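Local coordinates for protein SalCYP truncation (Salinispora tropica, PDB 7ABB) that belongs to the cytochrome P450 family and holds a heme c group in a helix-rich P450 fold, at residues A[20-25]-A[302-307]; A[54-59]-A[331-336]. One frame throughout, in Å; residues are numbered along the deposited sequence.

The four segments alternate along the chain, in the order 20-25, 54-59, 302-307 and 331-336, so each contact joins an N-terminal helix to a late part of the sequence. The centres of the two contacts lie about 14 Å apart. Contact 1 sets helix 19-29 against the end of strand 302-304, part of the mixed sheet; contact 2 sets helix 49-56 against the turn that leads into the cysteine loop, which by family resemblance probably carries the iron ligand. The two meet directly: Leu305 CD1 is 3.9 Å from Phe56 CE1, and Leu307 CD1 is 3.4 Å from Ala334 O. Segment 302-307 therefore links helix 19-29 to the packing around heme c.

Contact 1. Residues A[20-25]-A[302-307]; sequences QAYRRV and TVLLPL
Tyr22, Pro306 and Leu304 form a buried, largely apolar helix-to-strand-end contact beside the mixed sheet, where helix 19-29 meets the chain leaving strand 302-304. The nearest CA atoms, those of Tyr22 and Pro306, are 8.0 Å apart, and the Tyr22 side chain spans that distance. Its ring makes the main contact with Pro306: Pro306 CB sits equally close to Tyr22 CD2 and CE2, 3.7 Å from each, so the proline packs against that side of the ring. Pro306 CG lies slightly farther off, 3.9 Å from Tyr22 CD2, and the two side chains cross at about a right angle. Farther out, Tyr22 OH comes to 3.8 Å from Leu304 CD1, a van der Waals touch with a methyl group. The leucine side chain, too, crosses that of Tyr22 at about a right angle.

The phenol is fixed from outside the pair: its OH is hydrogen-bonded to Phe15 O, and its ring meets Phe13 edge-to-face. On the strand side, Leu304 bonds through its backbone to Trp44 and Leu46, while Pro306 packs on Val45 and occupies the N-cap position of helix 307-310. Arg23, the next residue of the helix, reaches the same short helix through a bond from NH1 to Ala308 O.

The total buried surface is modest, 115 Å². The chemistry implies a division of labour within one side chain: the tyrosine ring supplies apolar packing against proline, while its buried hydroxyl is satisfied by a main-chain carbonyl rather than by segment 302-307.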
# COMPACT_ATOMS: atom_id res chain seq x y z
N GLN A 20 16.61 -2.13 0.26
CA GLN A 20 18.05 -1.89 0.18
C GLN A 20 18.76 -3.04 -0.50
O GLN A 20 19.74 -2.84 -1.23
CB GLN A 20 18.61 -1.68 1.58
CG GLN A 20 19.56 -0.54 1.72
CD GLN A 20 19.97 -0.35 3.16
OE1 GLN A 20 19.47 0.53 3.86
NE2 GLN A 20 20.87 -1.21 3.63
N ALA A 21 18.30 -4.26 -0.26
CA ALA A 21 18.93 -5.42 -0.87
C ALA A 21 18.62 -5.47 -2.36
O ALA A 21 19.51 -5.73 -3.17
CB ALA A 21 18.49 -6.69 -0.17
N TYR A 22 17.37 -5.22 -2.73
CA TYR A 22 17.06 -5.07 -4.15
C TYR A 22 18.01 -4.09 -4.81
O TYR A 22 18.55 -4.36 -5.89
CB TYR A 22 15.62 -4.60 -4.34
CG TYR A 22 14.60 -5.70 -4.44
CD1 TYR A 22 14.09 -6.32 -3.30
CD2 TYR A 22 14.13 -6.12 -5.67
CE1 TYR A 22 13.14 -7.32 -3.39
CE2 TYR A 22 13.18 -7.12 -5.77
CZ TYR A 22 12.69 -7.71 -4.63
OH TYR A 22 11.74 -8.71 -4.75
N ARG A 23 18.23 -2.94 -4.18
CA ARG A 23 19.04 -1.90 -4.81
C ARG A 23 20.50 -2.30 -4.89
O ARG A 23 21.16 -2.06 -5.90
CB ARG A 23 18.87 -0.57 -4.09
CG ARG A 23 17.51 0.05 -4.37
CD ARG A 23 17.37 1.48 -3.88
NE ARG A 23 17.27 1.59 -2.42
CZ ARG A 23 16.14 1.60 -1.72
NH1 ARG A 23 14.96 1.47 -2.33
NH2 ARG A 23 16.20 1.71 -0.39
N ARG A 24 21.02 -2.97 -3.85
CA ARG A 24 22.42 -3.42 -3.88
C ARG A 24 22.63 -4.47 -4.95
O ARG A 24 23.62 -4.44 -5.69
CB ARG A 24 22.83 -3.98 -2.53
CG ARG A 24 24.31 -4.38 -2.46
CD ARG A 24 24.61 -5.22 -1.21
NE ARG A 24 23.91 -6.50 -1.23
CZ ARG A 24 24.35 -7.59 -1.85
NH1 ARG A 24 25.50 -7.58 -2.51
NH2 ARG A 24 23.63 -8.71 -1.81
N VAL A 25 21.72 -5.45 -5.03
CA VAL A 25 21.87 -6.51 -6.02
C VAL A 25 21.79 -5.92 -7.42
O VAL A 25 22.55 -6.30 -8.31
CB VAL A 25 20.82 -7.61 -5.80
CG1 VAL A 25 20.85 -8.62 -6.96
CG2 VAL A 25 21.10 -8.34 -4.51
N THR A 302 8.56 -15.54 -15.02
CA THR A 302 8.05 -14.58 -14.05
C THR A 302 8.95 -13.36 -14.05
O THR A 302 10.18 -13.49 -14.11
CB THR A 302 8.00 -15.23 -12.67
OG1 THR A 302 7.07 -16.32 -12.70
CG2 THR A 302 7.59 -14.23 -11.60
N VAL A 303 8.33 -12.18 -14.03
CA VAL A 303 9.04 -10.91 -14.01
C VAL A 303 8.53 -10.09 -12.84
O VAL A 303 7.34 -9.84 -12.72
CB VAL A 303 8.85 -10.13 -15.32
CG1 VAL A 303 9.65 -8.85 -15.32
CG2 VAL A 303 9.26 -10.98 -16.51
N LEU A 304 9.44 -9.63 -11.99
CA LEU A 304 9.08 -8.76 -10.88
C LEU A 304 9.32 -7.30 -11.22
O LEU A 304 10.29 -6.95 -11.92
CB LEU A 304 9.86 -9.12 -9.61
CG LEU A 304 9.73 -10.56 -9.11
CD1 LEU A 304 10.33 -10.65 -7.72
CD2 LEU A 304 8.28 -11.02 -9.12
N LEU A 305 8.47 -6.44 -10.66
CA LEU A 305 8.44 -5.00 -10.93
C LEU A 305 8.64 -4.25 -9.62
O LEU A 305 7.71 -3.60 -9.12
CB LEU A 305 7.12 -4.62 -11.60
CG LEU A 305 6.77 -5.39 -12.89
CD1 LEU A 305 5.46 -4.87 -13.47
CD2 LEU A 305 7.86 -5.30 -13.88
N PRO A 306 9.84 -4.29 -9.04
CA PRO A 306 10.02 -3.71 -7.69
C PRO A 306 9.95 -2.19 -7.72
O PRO A 306 10.75 -1.52 -8.38
CB PRO A 306 11.41 -4.21 -7.27
CG PRO A 306 12.11 -4.48 -8.58
CD PRO A 306 11.05 -5.03 -9.47
N LEU A 307 9.02 -1.64 -6.93
CA LEU A 307 8.90 -0.20 -6.83
C LEU A 307 10.13 0.42 -6.15
O LEU A 307 10.43 1.59 -6.38
CB LEU A 307 7.62 0.16 -6.07
CG LEU A 307 6.33 -0.45 -6.66
CD1 LEU A 307 5.14 0.08 -5.87
CD2 LEU A 307 6.21 -0.12 -8.15

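Contact 2. Residues A[54-59]-A[331-336]; sequences AAFRDE and PHIAFG. With HEC (heme c), chain B.
Phe56 lays one face of its ring over Gly336 while an edge of the same ring comes up to a carboxylate of heme c. The glycine CA is 4.4 Å from Phe56 CZ, and Phe56 CE1 is 3.5 Å from the propionate oxygen O2A, which lies near the ring plane. This edge-on approach turns C-H groups toward the oxygen, consistent with a weak electrostatic attraction. At another part of the ring, Ile333 CD1 approaches Phe56 CE2 obliquely at 4.1 Å. The isoleucine reaches there with CG1 between the backbone N and the carbonyl carbon (chi1 53°).

Ile333 and Gly336 are the two ends of a type I beta turn, closed by Gly336 N to Ile333 O at 3.0 Å. The positive phi of Gly336 (75°) suits a glycine, which meets the ring face with no side chain in the way. Ala334 N donates to His332 ND1 over 3.0 Å, nearly straight at 168° and in the ring plane, which would hold the turn's first peptide in place. His332 NE2 is hydrogen-bonded to Glu273.

The turn also borders the heme. Ala334 O lies 3.3 Å from methyl CMB, and Phe335 directs its edge at the porphyrin, with CE1 3.5 Å from C3B. A backbone bond joins Phe335 to Cys342, which sits at the signature-motif position of the iron-ligating cysteine of P450s and so probably plays that part here.

In the fold, Phe56, on helix 49-56, packs on Leu307 of helix 307-310, which also touches Ile333. Phe335 packs on helix 345-362 and, together with Ala334, on Leu276 of helix 268-278.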
# COMPACT_ATOMS: atom_id res chain seq x y z
N ALA A 54 6.71 0.62 -18.29
CA ALA A 54 6.25 0.04 -19.55
C ALA A 54 5.64 -1.33 -19.31
O ALA A 54 4.67 -1.72 -19.99
CB ALA A 54 7.39 -0.05 -20.55
N ALA A 55 6.21 -2.10 -18.39
CA ALA A 55 5.70 -3.43 -18.11
C ALA A 55 4.32 -3.36 -17.46
O ALA A 55 3.41 -4.09 -17.87
CB ALA A 55 6.67 -4.21 -17.22
N PHE A 56 4.15 -2.46 -16.49
CA PHE A 56 2.84 -2.23 -15.89
C PHE A 56 1.81 -1.85 -16.93
O PHE A 56 0.62 -2.14 -16.75
CB PHE A 56 2.92 -1.12 -14.84
CG PHE A 56 3.32 -1.57 -13.44
CD1 PHE A 56 2.54 -2.46 -12.72
CD2 PHE A 56 4.46 -1.05 -12.84
CE1 PHE A 56 2.91 -2.84 -11.41
CE2 PHE A 56 4.82 -1.42 -11.57
CZ PHE A 56 4.07 -2.31 -10.84
N ARG A 57 2.22 -1.15 -17.99
CA ARG A 57 1.29 -0.62 -18.98
C ARG A 57 1.07 -1.52 -20.18
O ARG A 57 0.29 -1.15 -21.06
CB ARG A 57 1.78 0.75 -19.47
CG ARG A 57 1.69 1.81 -18.38
CD ARG A 57 2.47 3.07 -18.76
NE ARG A 57 2.43 4.01 -17.63
CZ ARG A 57 3.36 4.94 -17.40
NH1 ARG A 57 4.39 5.08 -18.23
NH2 ARG A 57 3.24 5.74 -16.35
N ASP A 58 1.71 -2.69 -20.25
CA ASP A 58 1.57 -3.61 -21.40
C ASP A 58 1.18 -4.98 -20.86
O ASP A 58 2.01 -5.88 -20.73
CB ASP A 58 2.86 -3.66 -22.18
CG ASP A 58 2.80 -4.57 -23.37
OD1 ASP A 58 1.69 -5.07 -23.67
OD2 ASP A 58 3.87 -4.79 -24.00
N GLU A 59 -0.11 -5.15 -20.57
CA GLU A 59 -0.58 -6.43 -20.05
C GLU A 59 -0.61 -7.54 -21.10
O GLU A 59 -0.67 -8.71 -20.72
CB GLU A 59 -1.99 -6.26 -19.46
CG GLU A 59 -2.00 -5.34 -18.30
CD GLU A 59 -3.34 -5.28 -17.62
OE1 GLU A 59 -4.39 -5.45 -18.29
OE2 GLU A 59 -3.32 -5.06 -16.40
N PRO A 331 7.80 11.93 -10.46
CA PRO A 331 6.81 11.09 -11.13
C PRO A 331 6.83 9.65 -10.61
O PRO A 331 6.84 8.69 -11.38
CB PRO A 331 7.25 11.17 -12.59
CG PRO A 331 8.73 11.18 -12.46
CD PRO A 331 9.01 12.09 -11.30
N HIS A 332 6.81 9.51 -9.29
CA HIS A 332 6.96 8.19 -8.71
C HIS A 332 5.74 7.32 -9.04
O HIS A 332 4.66 7.81 -9.39
CB HIS A 332 7.14 8.29 -7.19
CG HIS A 332 5.90 8.69 -6.47
ND1 HIS A 332 4.86 7.81 -6.27
CD2 HIS A 332 5.49 9.88 -5.97
CE1 HIS A 332 3.88 8.43 -5.64
NE2 HIS A 332 4.23 9.69 -5.45
N ILE A 333 5.94 6.01 -8.94
CA ILE A 333 4.85 5.04 -9.11
C ILE A 333 4.68 4.20 -7.84
O ILE A 333 4.60 2.97 -7.89
CB ILE A 333 5.08 4.15 -10.34
CG1 ILE A 333 6.46 3.48 -10.34
CG2 ILE A 333 4.92 4.97 -11.60
CD1 ILE A 333 6.56 2.30 -11.28
N ALA A 334 4.60 4.86 -6.68
CA ALA A 334 4.37 4.17 -5.43
C ALA A 334 3.09 3.36 -5.46
O ALA A 334 2.95 2.41 -4.69
CB ALA A 334 4.30 5.16 -4.29
N PHE A 335 2.14 3.76 -6.31
CA PHE A 335 0.85 3.09 -6.42
C PHE A 335 0.74 2.27 -7.70
O PHE A 335 -0.37 1.91 -8.11
CB PHE A 335 -0.28 4.12 -6.37
CG PHE A 335 -0.42 4.79 -5.02
CD1 PHE A 335 -0.87 4.09 -3.92
CD2 PHE A 335 -0.09 6.13 -4.89
CE1 PHE A 335 -1.00 4.72 -2.69
CE2 PHE A 335 -0.23 6.77 -3.67
CZ PHE A 335 -0.68 6.06 -2.57
N GLY A 336 1.85 1.96 -8.35
CA GLY A 336 1.82 1.31 -9.62
C GLY A 336 1.41 2.25 -10.74
O GLY A 336 1.33 3.47 -10.58
FE HEC B . -3.30 -0.41 -3.22
CHA HEC B . -3.35 -2.24 -6.13
CHB HEC B . 0.07 0.06 -3.65
CHC HEC B . -3.23 1.44 -0.33
CHD HEC B . -6.55 -1.20 -2.60
NA HEC B . -1.94 -0.99 -4.59
C1A HEC B . -2.15 -1.71 -5.77
C2A HEC B . -0.94 -1.83 -6.54
C3A HEC B . 0.00 -1.17 -5.83
C4A HEC B . -0.60 -0.65 -4.63
CMA HEC B . 1.49 -1.00 -6.17
CAA HEC B . -0.77 -2.54 -7.93
CBA HEC B . -0.45 -4.03 -7.83
CGA HEC B . -0.25 -4.60 -9.22
O1A HEC B . -0.11 -5.85 -9.27
O2A HEC B . -0.25 -3.82 -10.21
NB HEC B . -1.86 0.51 -2.16
C1B HEC B . -0.53 0.64 -2.53
C2B HEC B . 0.11 1.48 -1.57
C3B HEC B . -0.81 1.88 -0.67
C4B HEC B . -2.05 1.26 -1.01
CMB HEC B . 1.60 1.83 -1.69
CAB HEC B . -0.74 2.74 0.57
CBB HEC B . 0.47 3.59 0.72
NC HEC B . -4.64 -0.00 -1.74
C1C HEC B . -4.42 0.86 -0.69
C2C HEC B . -5.66 1.05 0.02
C3C HEC B . -6.62 0.33 -0.60
C4C HEC B . -5.97 -0.35 -1.70
CMC HEC B . -5.80 1.97 1.24
CAC HEC B . -8.10 0.12 -0.27
CBC HEC B . -8.83 1.14 0.61
ND HEC B . -4.66 -1.52 -4.17
C1D HEC B . -5.97 -1.70 -3.72
C2D HEC B . -6.65 -2.52 -4.67
C3D HEC B . -5.70 -2.86 -5.76
C4D HEC B . -4.48 -2.17 -5.38
CMD HEC B . -8.11 -2.97 -4.55
CAD HEC B . -5.95 -3.72 -7.01
CBD HEC B . -6.37 -2.79 -8.12
CGD HEC B . -6.54 -3.57 -9.41
O1D HEC B . -7.15 -3.04 -10.36
O2D HEC B . -6.04 -4.72 -9.46